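Coproheme decarboxylase (Thermus thermophilus, PDB 1VDH) catalyses the hydrogen peroxide-dependent decarboxylation of coproheme to heme b through a three-propionate harderoheme intermediate, the last step of coproporphyrin-dependent heme synthesis. Local coordinates at residues A[22-26]-A[27-31]; A[65-69]-A[70-74]; A[81-84]-A[85-89]; A[236-240]-A[241-245]. One frame throughout, in Å; residues are numbered along the deposited sequence.

Interaction 1: A[22-26]-A[27-31]; sequences RLLDF and ARWFS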
loop_
_atom_site.group_PDB
_atom_site.type_symbol
_atom_site.label_atom_id
_atom_site.label_comp_id
_atom_site.label_asym_id
_atom_site.label_seq_id
_atom_site.Cartn_x
_atom_site.Cartn_y
_atom_site.Cartn_z
ATOM N N ARG A 22 12.392 14.406 -4.337
ATOM C CA ARG A 22 12.798 14.430 -2.941
ATOM C C ARG A 22 11.941 15.385 -2.126
ATOM O O ARG A 22 11.331 16.316 -2.671
ATOM C CB ARG A 22 14.271 14.838 -2.820
ATOM C CG ARG A 22 15.184 14.057 -3.745
ATOM C CD ARG A 22 16.399 13.517 -3.031
ATOM N NE ARG A 22 17.266 12.826 -3.978
ATOM C CZ ARG A 22 18.436 12.280 -3.673
ATOM N NH1 ARG A 22 18.895 12.332 -2.429
ATOM N NH2 ARG A 22 19.153 11.701 -4.624
ATOM N N LEU A 23 11.865 15.113 -0.827
ATOM C CA LEU A 23 11.112 15.943 0.106
ATOM C C LEU A 23 12.113 16.729 0.939
ATOM O O LEU A 23 13.151 16.198 1.345
ATOM C CB LEU A 23 10.250 15.078 1.027
ATOM C CG LEU A 23 8.968 14.495 0.431
ATOM C CD1 LEU A 23 8.430 13.432 1.370
ATOM C CD2 LEU A 23 7.929 15.610 0.210
ATOM N N LEU A 24 11.804 17.993 1.192
ATOM C CA LEU A 24 12.684 18.841 1.982
ATOM C C LEU A 24 12.309 18.811 3.459
ATOM O O LEU A 24 11.133 18.896 3.819
ATOM C CB LEU A 24 12.634 20.281 1.461
ATOM C CG LEU A 24 13.406 21.336 2.264
ATOM C CD1 LEU A 24 14.906 21.099 2.139
ATOM C CD2 LEU A 24 13.039 22.729 1.769
ATOM N N ASP A 25 13.304 18.619 4.315
ATOM C CA ASP A 25 13.056 18.636 5.747
ATOM C C ASP A 25 13.117 20.126 6.100
ATOM O O ASP A 25 14.180 20.649 6.449
ATOM C CB ASP A 25 14.137 17.851 6.500
ATOM C CG ASP A 25 13.835 17.708 7.993
ATOM O OD1 ASP A 25 13.050 18.510 8.543
ATOM O OD2 ASP A 25 14.396 16.788 8.620
ATOM N N PHE A 26 11.980 20.804 5.955
ATOM C CA PHE A 26 11.870 22.238 6.232
ATOM C C PHE A 26 12.387 22.645 7.606
ATOM O O PHE A 26 13.199 23.561 7.716
ATOM C CB PHE A 26 10.418 22.713 6.077
ATOM C CG PHE A 26 9.993 22.926 4.652
ATOM C CD1 PHE A 26 9.623 21.850 3.852
ATOM C CD2 PHE A 26 9.961 24.207 4.110
ATOM C CE1 PHE A 26 9.228 22.046 2.527
ATOM C CE2 PHE A 26 9.569 24.417 2.788
ATOM C CZ PHE A 26 9.201 23.333 1.992
ATOM N N ALA A 27 11.909 21.963 8.645
ATOM C CA ALA A 27 12.308 22.249 10.017
ATOM C C ALA A 27 13.822 22.232 10.208
ATOM O O ALA A 27 14.386 23.163 10.785
ATOM C CB ALA A 27 11.647 21.262 10.973
ATOM N N ARG A 28 14.476 21.180 9.720
ATOM C CA ARG A 28 15.925 21.059 9.849
ATOM C C ARG A 28 16.695 22.064 9.006
ATOM O O ARG A 28 17.675 22.640 9.470
ATOM C CB ARG A 28 16.391 19.645 9.504
ATOM C CG ARG A 28 16.334 18.663 10.663
ATOM C CD ARG A 28 17.718 18.091 10.949
ATOM N NE ARG A 28 18.284 17.397 9.791
ATOM C CZ ARG A 28 19.580 17.362 9.490
ATOM N NH1 ARG A 28 19.991 16.700 8.418
ATOM N NH2 ARG A 28 20.467 17.992 10.251
ATOM N N TRP A 29 16.253 22.271 7.770
ATOM C CA TRP A 29 16.925 23.206 6.878
ATOM C C TRP A 29 16.856 24.653 7.358
ATOM O O TRP A 29 17.882 25.325 7.466
ATOM C CB TRP A 29 16.352 23.112 5.463
ATOM C CG TRP A 29 16.913 24.154 4.541
ATOM C CD1 TRP A 29 16.271 25.265 4.071
ATOM C CD2 TRP A 29 18.234 24.190 3.990
ATOM N NE1 TRP A 29 17.113 25.993 3.261
ATOM C CE2 TRP A 29 18.323 25.354 3.192
ATOM C CE3 TRP A 29 19.354 23.350 4.092
ATOM C CZ2 TRP A 29 19.486 25.698 2.495
ATOM C CZ3 TRP A 29 20.513 23.694 3.396
ATOM C CH2 TRP A 29 20.566 24.857 2.609
ATOM N N PHE A 30 15.646 25.130 7.636
ATOM C CA PHE A 30 15.453 26.507 8.076
ATOM C C PHE A 30 15.917 26.808 9.503
ATOM O O PHE A 30 15.992 27.973 9.898
ATOM C CB PHE A 30 13.998 26.939 7.849
ATOM C CG PHE A 30 13.635 27.076 6.390
ATOM C CD1 PHE A 30 13.039 26.022 5.702
ATOM C CD2 PHE A 30 13.926 28.247 5.693
ATOM C CE1 PHE A 30 12.743 26.129 4.342
ATOM C CE2 PHE A 30 13.634 28.365 4.332
ATOM C CZ PHE A 30 13.043 27.303 3.655
ATOM N N SER A 31 16.253 25.764 10.259
ATOM C CA SER A 31 16.737 25.925 11.630
ATOM C C SER A 31 18.248 25.718 11.705
ATOM O O SER A 31 18.861 25.938 12.750
ATOM C CB SER A 31 16.051 24.933 12.571
ATOM O OG SER A 31 14.652 25.147 12.599
HETATM O O HOH W 1 10.134 19.775 8.556
#
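Asp25 OD1 is gripped by the backbone of Arg28 and by a water. Arg28 N donates to Asp25 OD1 over 3.2 Å in a nearly straight bond, from above the carboxylate plane. The water donates to the same oxygen and accepts from Ala27 N at 2.8 Å. Ala27 N and Arg28 N are thus both served from the Asp25 side chain, one directly and one through water. With CG anti to the backbone N (chi1 -174°), the carboxylate of Asp25 folds forward over the start of the helix. Its OD2 lies against Arg28 CG at 3.4 Å. Arg28 NE stays 4.1 Å from Asp25 OD2, beyond a salt bridge; Arg28 NH1 bonds to Arg100 O. Asp25 is therefore the N-cap of helix 26-31, placed where strand 10-24 of the barrel ends. The helix proper begins with Trp29 N to Asp25 O and Phe30 N to Phe26 O, both 2.9 Å. Phe26 and Phe30 lie side by side and point the same way. Their planes are 16° apart and they meet rim to rim, with Phe26 CD2 3.4 Å from Phe30 CE1. Leu24 CD2 sits over the centre of one face of the Phe26 ring. Trp29 CD1 does the same on one face of the Phe30 ring. Leu24 CD1 reaches Trp29 CB. The indole leads away from 22-26 and meets the rings of Tyr101 and Phe98 edge to face; its NE1 bonds to Leu247 O. A neighbouring subunit packs here too, with its Ser94 on Phe26 and its Arg95 on Phe30.

Interaction 2: A[65-69]-A[70-74]; sequences YQVVG and HKADL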
loop_
_atom_site.group_PDB
_atom_site.type_symbol
_atom_site.label_atom_id
_atom_site.label_comp_id
_atom_site.label_asym_id
_atom_site.label_seq_id
_atom_site.Cartn_x
_atom_site.Cartn_y
_atom_site.Cartn_z
ATOM N N TYR A 65 12.739 21.417 -10.234
ATOM C CA TYR A 65 11.401 21.958 -10.011
ATOM C C TYR A 65 10.892 21.958 -8.581
ATOM O O TYR A 65 11.281 21.119 -7.770
ATOM C CB TYR A 65 10.390 21.168 -10.845
ATOM C CG TYR A 65 10.764 20.999 -12.293
ATOM C CD1 TYR A 65 10.198 21.811 -13.274
ATOM C CD2 TYR A 65 11.670 20.017 -12.689
ATOM C CE1 TYR A 65 10.522 21.653 -14.612
ATOM C CE2 TYR A 65 12.002 19.849 -14.026
ATOM C CZ TYR A 65 11.422 20.672 -14.981
ATOM O OH TYR A 65 11.732 20.505 -16.306
ATOM N N GLN A 66 10.010 22.912 -8.289
ATOM C CA GLN A 66 9.367 23.001 -6.985
ATOM C C GLN A 66 8.053 22.266 -7.216
ATOM O O GLN A 66 7.221 22.710 -8.006
ATOM C CB GLN A 66 9.088 24.453 -6.594
ATOM C CG GLN A 66 8.412 24.582 -5.230
ATOM C CD GLN A 66 8.211 26.022 -4.792
ATOM O OE1 GLN A 66 7.415 26.305 -3.888
ATOM N NE2 GLN A 66 8.937 26.938 -5.418
ATOM N N VAL A 67 7.877 21.140 -6.535
ATOM C CA VAL A 67 6.689 20.308 -6.705
ATOM C C VAL A 67 5.617 20.557 -5.643
ATOM O O VAL A 67 5.901 20.546 -4.452
ATOM C CB VAL A 67 7.086 18.804 -6.710
ATOM C CG1 VAL A 67 5.875 17.921 -7.021
ATOM C CG2 VAL A 67 8.191 18.555 -7.727
ATOM N N VAL A 68 4.379 20.756 -6.086
ATOM C CA VAL A 68 3.269 20.999 -5.165
ATOM C C VAL A 68 2.815 19.712 -4.471
ATOM O O VAL A 68 2.906 18.624 -5.044
ATOM C CB VAL A 68 2.046 21.621 -5.914
ATOM C CG1 VAL A 68 1.472 20.632 -6.937
ATOM C CG2 VAL A 68 0.972 22.056 -4.924
ATOM N N GLY A 69 2.373 19.838 -3.221
ATOM C CA GLY A 69 1.858 18.687 -2.496
ATOM C C GLY A 69 2.811 17.885 -1.634
ATOM O O GLY A 69 4.002 18.171 -1.573
ATOM N N HIS A 70 2.276 16.844 -0.998
ATOM C CA HIS A 70 3.059 15.993 -0.105
ATOM C C HIS A 70 3.884 14.911 -0.792
ATOM O O HIS A 70 4.736 14.286 -0.153
ATOM C CB HIS A 70 2.144 15.326 0.924
ATOM C CG HIS A 70 1.372 14.158 0.384
ATOM N ND1 HIS A 70 0.426 14.285 -0.610
ATOM C CD2 HIS A 70 1.423 12.839 0.689
ATOM C CE1 HIS A 70 -0.073 13.095 -0.896
ATOM N NE2 HIS A 70 0.515 12.201 -0.122
ATOM N N LYS A 71 3.640 14.691 -2.079
ATOM C CA LYS A 71 4.343 13.640 -2.803
ATOM C C LYS A 71 5.823 13.908 -3.051
ATOM O O LYS A 71 6.607 12.973 -3.165
ATOM C CB LYS A 71 3.621 13.304 -4.112
ATOM C CG LYS A 71 2.164 12.860 -3.920
ATOM C CD LYS A 71 1.612 12.187 -5.173
ATOM C CE LYS A 71 1.715 13.071 -6.410
ATOM N NZ LYS A 71 0.748 14.202 -6.412
ATOM N N ALA A 72 6.193 15.184 -3.111
ATOM C CA ALA A 72 7.581 15.599 -3.329
ATOM C C ALA A 72 7.643 17.117 -3.249
ATOM O O ALA A 72 6.636 17.777 -3.457
ATOM C CB ALA A 72 8.069 15.140 -4.701
ATOM N N ASP A 73 8.828 17.658 -2.976
ATOM C CA ASP A 73 9.029 19.107 -2.892
ATOM C C ASP A 73 9.948 19.580 -4.015
ATOM O O ASP A 73 9.776 20.667 -4.550
ATOM C CB ASP A 73 9.641 19.489 -1.544
ATOM C CG ASP A 73 8.708 19.227 -0.391
ATOM O OD1 ASP A 73 9.195 18.901 0.713
ATOM O OD2 ASP A 73 7.483 19.358 -0.583
ATOM N N LEU A 74 10.938 18.760 -4.352
ATOM C CA LEU A 74 11.871 19.094 -5.416
ATOM C C LEU A 74 12.052 17.921 -6.367
ATOM O O LEU A 74 12.139 16.766 -5.944
ATOM C CB LEU A 74 13.236 19.498 -4.835
ATOM C CG LEU A 74 13.370 20.834 -4.089
ATOM C CD1 LEU A 74 14.703 20.881 -3.336
ATOM C CD2 LEU A 74 13.271 22.000 -5.066
HETATM O O HOH W 2 2.005 16.085 -4.343
#
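The imidazole of His70 and the peptide of Gly69 meet obliquely, ring against carbonyl carbon. Lys71 CG lies 3.7 Å above one face of the same ring, offset toward its rim. The ring also meets Tyr106 of a neighbouring subunit, with the planes at about 45°, and His70 ND1 bonds to Ser107 of that subunit. CG of His70 stands between the backbone N and the carbonyl carbon (chi1 78°), which sets the ring beside Lys71 CG. A water bridges the turn. It donates to Val68 O at 2.8 Å and accepts from both Lys71 N and Lys71 NZ. The bent Lys71 chain brings its ammonium back to this water. Lys71 NZ also bonds to Phe232 O and forms a salt bridge with Asp194 of the neighbouring subunit. The loop links two antiparallel barrel strands, 61-67 and 74-80. Gln66 and Leu74 form a non-hydrogen-bonded pair, and a classic beta bulge places Asp73 and Leu74 together opposite Arg22 of the next strand. Val67 N donates to Asp73 O over 2.8 Å, and the donor stands well above the carbonyl plane. Asp73 O also receives a CA-H contact from Gln66, while Leu74 CA gives one to Tyr65 O at 3.2 Å. Nearer the loop, Val67 CB rests on Ala72 O at 3.4 Å, and Val67 CG1 meets Ala72 CB at 4.2 Å. Gly69 has a positive phi (92°), an angle readily taken by glycine, and its N bonds to Glu90 of the neighbouring subunit. The Asp73 carboxylate reaches across to strand 10-24, where OD1 accepts from Leu24 N.

Interaction 3: A[81-84]-A[85-89]; sequences PGLD and PLLEA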
loop_
_atom_site.group_PDB
_atom_site.type_symbol
_atom_site.label_atom_id
_atom_site.label_comp_id
_atom_site.label_asym_id
_atom_site.label_seq_id
_atom_site.Cartn_x
_atom_site.Cartn_y
_atom_site.Cartn_z
ATOM N N PRO A 81 23.241 10.244 -22.081
ATOM C CA PRO A 81 23.400 9.228 -23.132
ATOM C C PRO A 81 23.397 7.778 -22.620
ATOM O O PRO A 81 23.400 6.842 -23.419
ATOM C CB PRO A 81 24.757 9.583 -23.753
ATOM C CG PRO A 81 24.906 11.039 -23.478
ATOM C CD PRO A 81 24.404 11.149 -22.063
ATOM N N GLY A 82 23.386 7.598 -21.300
ATOM C CA GLY A 82 23.380 6.256 -20.731
ATOM C C GLY A 82 23.028 6.232 -19.253
ATOM O O GLY A 82 22.783 7.283 -18.657
ATOM N N LEU A 83 23.020 5.041 -18.653
ATOM C CA LEU A 83 22.695 4.900 -17.233
ATOM C C LEU A 83 23.810 5.381 -16.307
ATOM O O LEU A 83 23.544 6.013 -15.284
ATOM C CB LEU A 83 22.344 3.443 -16.899
ATOM C CG LEU A 83 22.076 3.096 -15.427
ATOM C CD1 LEU A 83 20.928 3.928 -14.863
ATOM C CD2 LEU A 83 21.770 1.604 -15.297
ATOM N N ASP A 84 25.057 5.103 -16.680
ATOM C CA ASP A 84 26.201 5.492 -15.860
ATOM C C ASP A 84 26.226 6.962 -15.452
ATOM O O ASP A 84 26.408 7.266 -14.273
ATOM C CB ASP A 84 27.515 5.066 -16.527
ATOM C CG ASP A 84 27.687 3.557 -16.555
ATOM O OD1 ASP A 84 26.707 2.823 -16.281
ATOM O OD2 ASP A 84 28.809 3.099 -16.843
ATOM N N PRO A 85 26.062 7.893 -16.412
ATOM C CA PRO A 85 26.069 9.315 -16.048
ATOM C C PRO A 85 24.904 9.662 -15.109
ATOM O O PRO A 85 24.998 10.598 -14.320
ATOM C CB PRO A 85 25.917 10.017 -17.400
ATOM C CG PRO A 85 26.536 9.054 -18.364
ATOM C CD PRO A 85 26.015 7.729 -17.878
ATOM N N LEU A 86 23.808 8.909 -15.196
ATOM C CA LEU A 86 22.650 9.151 -14.327
ATOM C C LEU A 86 22.947 8.676 -12.912
ATOM O O LEU A 86 22.645 9.368 -11.938
ATOM C CB LEU A 86 21.399 8.455 -14.864
ATOM C CG LEU A 86 20.823 9.042 -16.154
ATOM C CD1 LEU A 86 19.623 8.226 -16.593
ATOM C CD2 LEU A 86 20.439 10.496 -15.933
ATOM N N LEU A 87 23.530 7.485 -12.807
ATOM C CA LEU A 87 23.904 6.924 -11.512
ATOM C C LEU A 87 24.875 7.887 -10.829
ATOM O O LEU A 87 24.841 8.062 -9.610
ATOM C CB LEU A 87 24.582 5.564 -11.699
ATOM C CG LEU A 87 23.685 4.384 -12.060
ATOM C CD1 LEU A 87 24.547 3.193 -12.458
ATOM C CD2 LEU A 87 22.788 4.032 -10.869
ATOM N N GLU A 88 25.740 8.501 -11.630
ATOM C CA GLU A 88 26.724 9.457 -11.138
ATOM C C GLU A 88 26.052 10.723 -10.605
ATOM O O GLU A 88 26.347 11.158 -9.495
ATOM C CB GLU A 88 27.709 9.816 -12.252
ATOM C CG GLU A 88 28.795 10.801 -11.840
ATOM C CD GLU A 88 29.594 11.317 -13.025
ATOM O OE1 GLU A 88 29.873 12.535 -13.068
ATOM O OE2 GLU A 88 29.942 10.508 -13.915
ATOM N N ALA A 89 25.144 11.299 -11.393
ATOM C CA ALA A 89 24.432 12.514 -10.996
ATOM C C ALA A 89 23.609 12.265 -9.734
ATOM O O ALA A 89 23.553 13.102 -8.828
ATOM C CB ALA A 89 23.526 12.992 -12.137
#
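Leu83 O is the acceptor shared by Leu86 N and Leu87 N in the first turn of helix 83-95. The bond from Leu87 N is the regular helical one, 2.9 Å long and nearly straight. The one from Leu86 N has the same length but is weak, because its angle at the hydrogen is only 123°. Asp84 O takes Glu88 N at 3.0 Å, tilted slightly from the carbonyl plane, and Pro85 O takes Ala89 N. Pro85 is well placed here. Its nitrogen carries no hydrogen, and in the first turn of a helix no acceptor one turn back has to be served. Its ring packs against Arg80 of strand 74-80. With CG beside the backbone N (chi1 -68°), the carboxylate of Asp84 faces a neighbouring subunit, where OD1 bonds to Tyr141 and OD2 makes a long, weak ion pair with Lys236. Leu83 and Leu87, one turn apart, bring Leu83 CG and Leu87 CD1 to 3.9 Å. Leu83 also packs on Val234 of that subunit and Leu87 on its Gln66, so this side of the helix takes part in the pentamer interface. Leu86 turns to its own chain and touches His16, Leu18, Asn78 and Tyr109 on strands 10-24, 74-80 and 102-116. Gly82 O is buried and has no polar partner in the model. Its near neighbours across the contact are carbons: Pro85 CD lies 3.4 Å from Gly82 O, and Leu86 CG is 3.6 Å from that oxygen.

Interaction 4: A[236-240]-A[241-245]; sequences KYLDE and EALRA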
loop_
_atom_site.group_PDB
_atom_site.type_symbol
_atom_site.label_atom_id
_atom_site.label_comp_id
_atom_site.label_asym_id
_atom_site.label_seq_id
_atom_site.Cartn_x
_atom_site.Cartn_y
_atom_site.Cartn_z
ATOM N N LYS A 236 7.053 23.571 -10.765
ATOM C CA LYS A 236 7.382 24.839 -11.395
ATOM C C LYS A 236 8.894 24.879 -11.590
ATOM O O LYS A 236 9.642 24.662 -10.639
ATOM C CB LYS A 236 6.949 26.003 -10.497
ATOM C CG LYS A 236 7.309 27.377 -11.044
ATOM C CD LYS A 236 6.854 28.474 -10.105
ATOM C CE LYS A 236 7.337 29.840 -10.574
ATOM N NZ LYS A 236 6.797 30.195 -11.910
ATOM N N TYR A 237 9.336 25.122 -12.823
ATOM C CA TYR A 237 10.766 25.189 -13.122
ATOM C C TYR A 237 11.413 26.287 -12.283
ATOM O O TYR A 237 10.869 27.385 -12.167
ATOM C CB TYR A 237 11.011 25.461 -14.615
ATOM C CG TYR A 237 12.483 25.572 -14.962
ATOM C CD1 TYR A 237 13.235 24.436 -15.257
ATOM C CD2 TYR A 237 13.141 26.804 -14.920
ATOM C CE1 TYR A 237 14.607 24.521 -15.494
ATOM C CE2 TYR A 237 14.515 26.901 -15.153
ATOM C CZ TYR A 237 15.239 25.756 -15.433
ATOM O OH TYR A 237 16.598 25.838 -15.612
ATOM N N LEU A 238 12.562 25.975 -11.692
ATOM C CA LEU A 238 13.287 26.928 -10.859
ATOM C C LEU A 238 14.665 27.238 -11.428
ATOM O O LEU A 238 15.467 26.324 -11.634
ATOM C CB LEU A 238 13.501 26.352 -9.451
ATOM C CG LEU A 238 12.323 25.926 -8.571
ATOM C CD1 LEU A 238 12.845 25.186 -7.347
ATOM C CD2 LEU A 238 11.507 27.143 -8.163
ATOM N N ASP A 239 14.941 28.510 -11.716
ATOM C CA ASP A 239 16.282 28.864 -12.175
ATOM C C ASP A 239 17.119 29.007 -10.901
ATOM O O ASP A 239 16.604 28.785 -9.798
ATOM C CB ASP A 239 16.309 30.138 -13.046
ATOM C CG ASP A 239 15.695 31.366 -12.371
ATOM O OD1 ASP A 239 15.529 31.408 -11.136
ATOM O OD2 ASP A 239 15.392 32.327 -13.106
ATOM N N GLU A 240 18.383 29.398 -11.028
ATOM C CA GLU A 240 19.238 29.523 -9.853
ATOM C C GLU A 240 18.681 30.439 -8.759
ATOM O O GLU A 240 18.646 30.060 -7.585
ATOM C CB GLU A 240 20.649 29.960 -10.247
ATOM C CG GLU A 240 21.657 29.778 -9.120
ATOM C CD GLU A 240 23.050 30.243 -9.494
ATOM O OE1 GLU A 240 23.592 29.756 -10.508
ATOM O OE2 GLU A 240 23.598 31.098 -8.773
ATOM N N GLU A 241 18.226 31.629 -9.142
ATOM C CA GLU A 241 17.668 32.576 -8.176
ATOM C C GLU A 241 16.392 32.061 -7.520
ATOM O O GLU A 241 16.180 32.272 -6.328
ATOM C CB GLU A 241 17.404 33.936 -8.831
ATOM C CG GLU A 241 18.663 34.745 -9.124
ATOM C CD GLU A 241 19.475 35.038 -7.872
ATOM O OE1 GLU A 241 20.634 34.575 -7.793
ATOM O OE2 GLU A 241 18.954 35.726 -6.966
ATOM N N ALA A 242 15.540 31.401 -8.305
ATOM C CA ALA A 242 14.291 30.851 -7.786
ATOM C C ALA A 242 14.572 29.771 -6.739
ATOM O O ALA A 242 13.933 29.745 -5.686
ATOM C CB ALA A 242 13.439 30.283 -8.927
ATOM N N LEU A 243 15.529 28.889 -7.023
ATOM C CA LEU A 243 15.887 27.826 -6.078
ATOM C C LEU A 243 16.464 28.446 -4.810
ATOM O O LEU A 243 16.155 28.012 -3.695
ATOM C CB LEU A 243 16.894 26.851 -6.700
ATOM C CG LEU A 243 17.372 25.694 -5.810
ATOM C CD1 LEU A 243 16.175 24.912 -5.263
ATOM C CD2 LEU A 243 18.297 24.777 -6.604
ATOM N N ARG A 244 17.289 29.475 -4.987
ATOM C CA ARG A 244 17.888 30.171 -3.854
ATOM C C ARG A 244 16.804 30.773 -2.963
ATOM O O ARG A 244 16.838 30.610 -1.745
ATOM C CB ARG A 244 18.848 31.269 -4.333
ATOM C CG ARG A 244 19.366 32.141 -3.197
ATOM C CD ARG A 244 20.770 32.681 -3.430
ATOM N NE ARG A 244 20.824 33.747 -4.422
ATOM C CZ ARG A 244 21.555 34.853 -4.295
ATOM N NH1 ARG A 244 22.294 35.055 -3.210
ATOM N NH2 ARG A 244 21.568 35.749 -5.270
ATOM N N ALA A 245 15.831 31.441 -3.584
ATOM C CA ALA A 245 14.724 32.069 -2.861
ATOM C C ALA A 245 13.881 31.038 -2.111
ATOM O O ALA A 245 13.469 31.268 -0.975
ATOM C CB ALA A 245 13.844 32.865 -3.826
HETATM O O HOH W 3 22.022 32.393 -6.876
#
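Leu238 is the first residue of 236-240 to touch the helix that follows. CG stands anti to the carbonyl carbon (chi1 -58°), which turns both methyls to the helix. CD2 of Leu238 meets Ala242 CB at 3.8 Å, and CD1 of Leu238 meets Leu243 CD1 at 3.9 Å, with the two leucine side chains crossing at about a right angle. Asp239 comes next and is the N-cap of helix 240-246. CG lies between its backbone N and carbonyl carbon (chi1 56°), which swings OD1 over the helix start. There Asp239 OD1 accepts from Ala242 N at 2.8 Å, nearly in line with its own C-O bond. The same oxygen lies 3.2 Å from Ala242 CB. Asp239 O takes Leu243 N in a nearly straight helical bond. Glu240 follows as the first helical residue, and its carbonyl oxygen accepts from Arg244 N at 3.0 Å. Its extended side chain reaches a water that donates to both Glu240 OE2 and Glu241 OE1. This shared water probably eases the closeness of two like charges. Glu241 also pairs with Arg244. Arg244 NH2 donates to the syn lone pair of Glu241 OE1 at 2.9 Å, with the oxygen 18° out of the guanidinium plane. The bond from Arg244 NH2 to Glu241 OE2 is weak. Leu238 and Asp239 join strand 227-237 to the short C-terminal helix. Leu238 and Leu243 pack on Leu74 of strand 74-80, while Glu240, Leu243 and Arg244 lie against Trp41 of helix 34-56.

The four contacts follow one another along the chain; none nests or crosses. Interaction 1 turns the end of strand 10-24 into helix 26-31. Interaction 2 closes the loop between strands 61-67 and 74-80, and it touches interaction 1 where Leu23 packs on Ala72. Interaction 3 starts helix 83-95 just after strand 74-80. Its centre is about 23 to 27 Å from the centres of the other three, but it meets residues of 65-69 and 236-240 in a neighbouring subunit. Interaction 4 leads from strand 227-237 into the C-terminal helix, and joins interaction 2 where Gln66 O pairs with Lys236 N. Interactions 1, 2 and 4 reach the same sheet, on one side of the chain's centre.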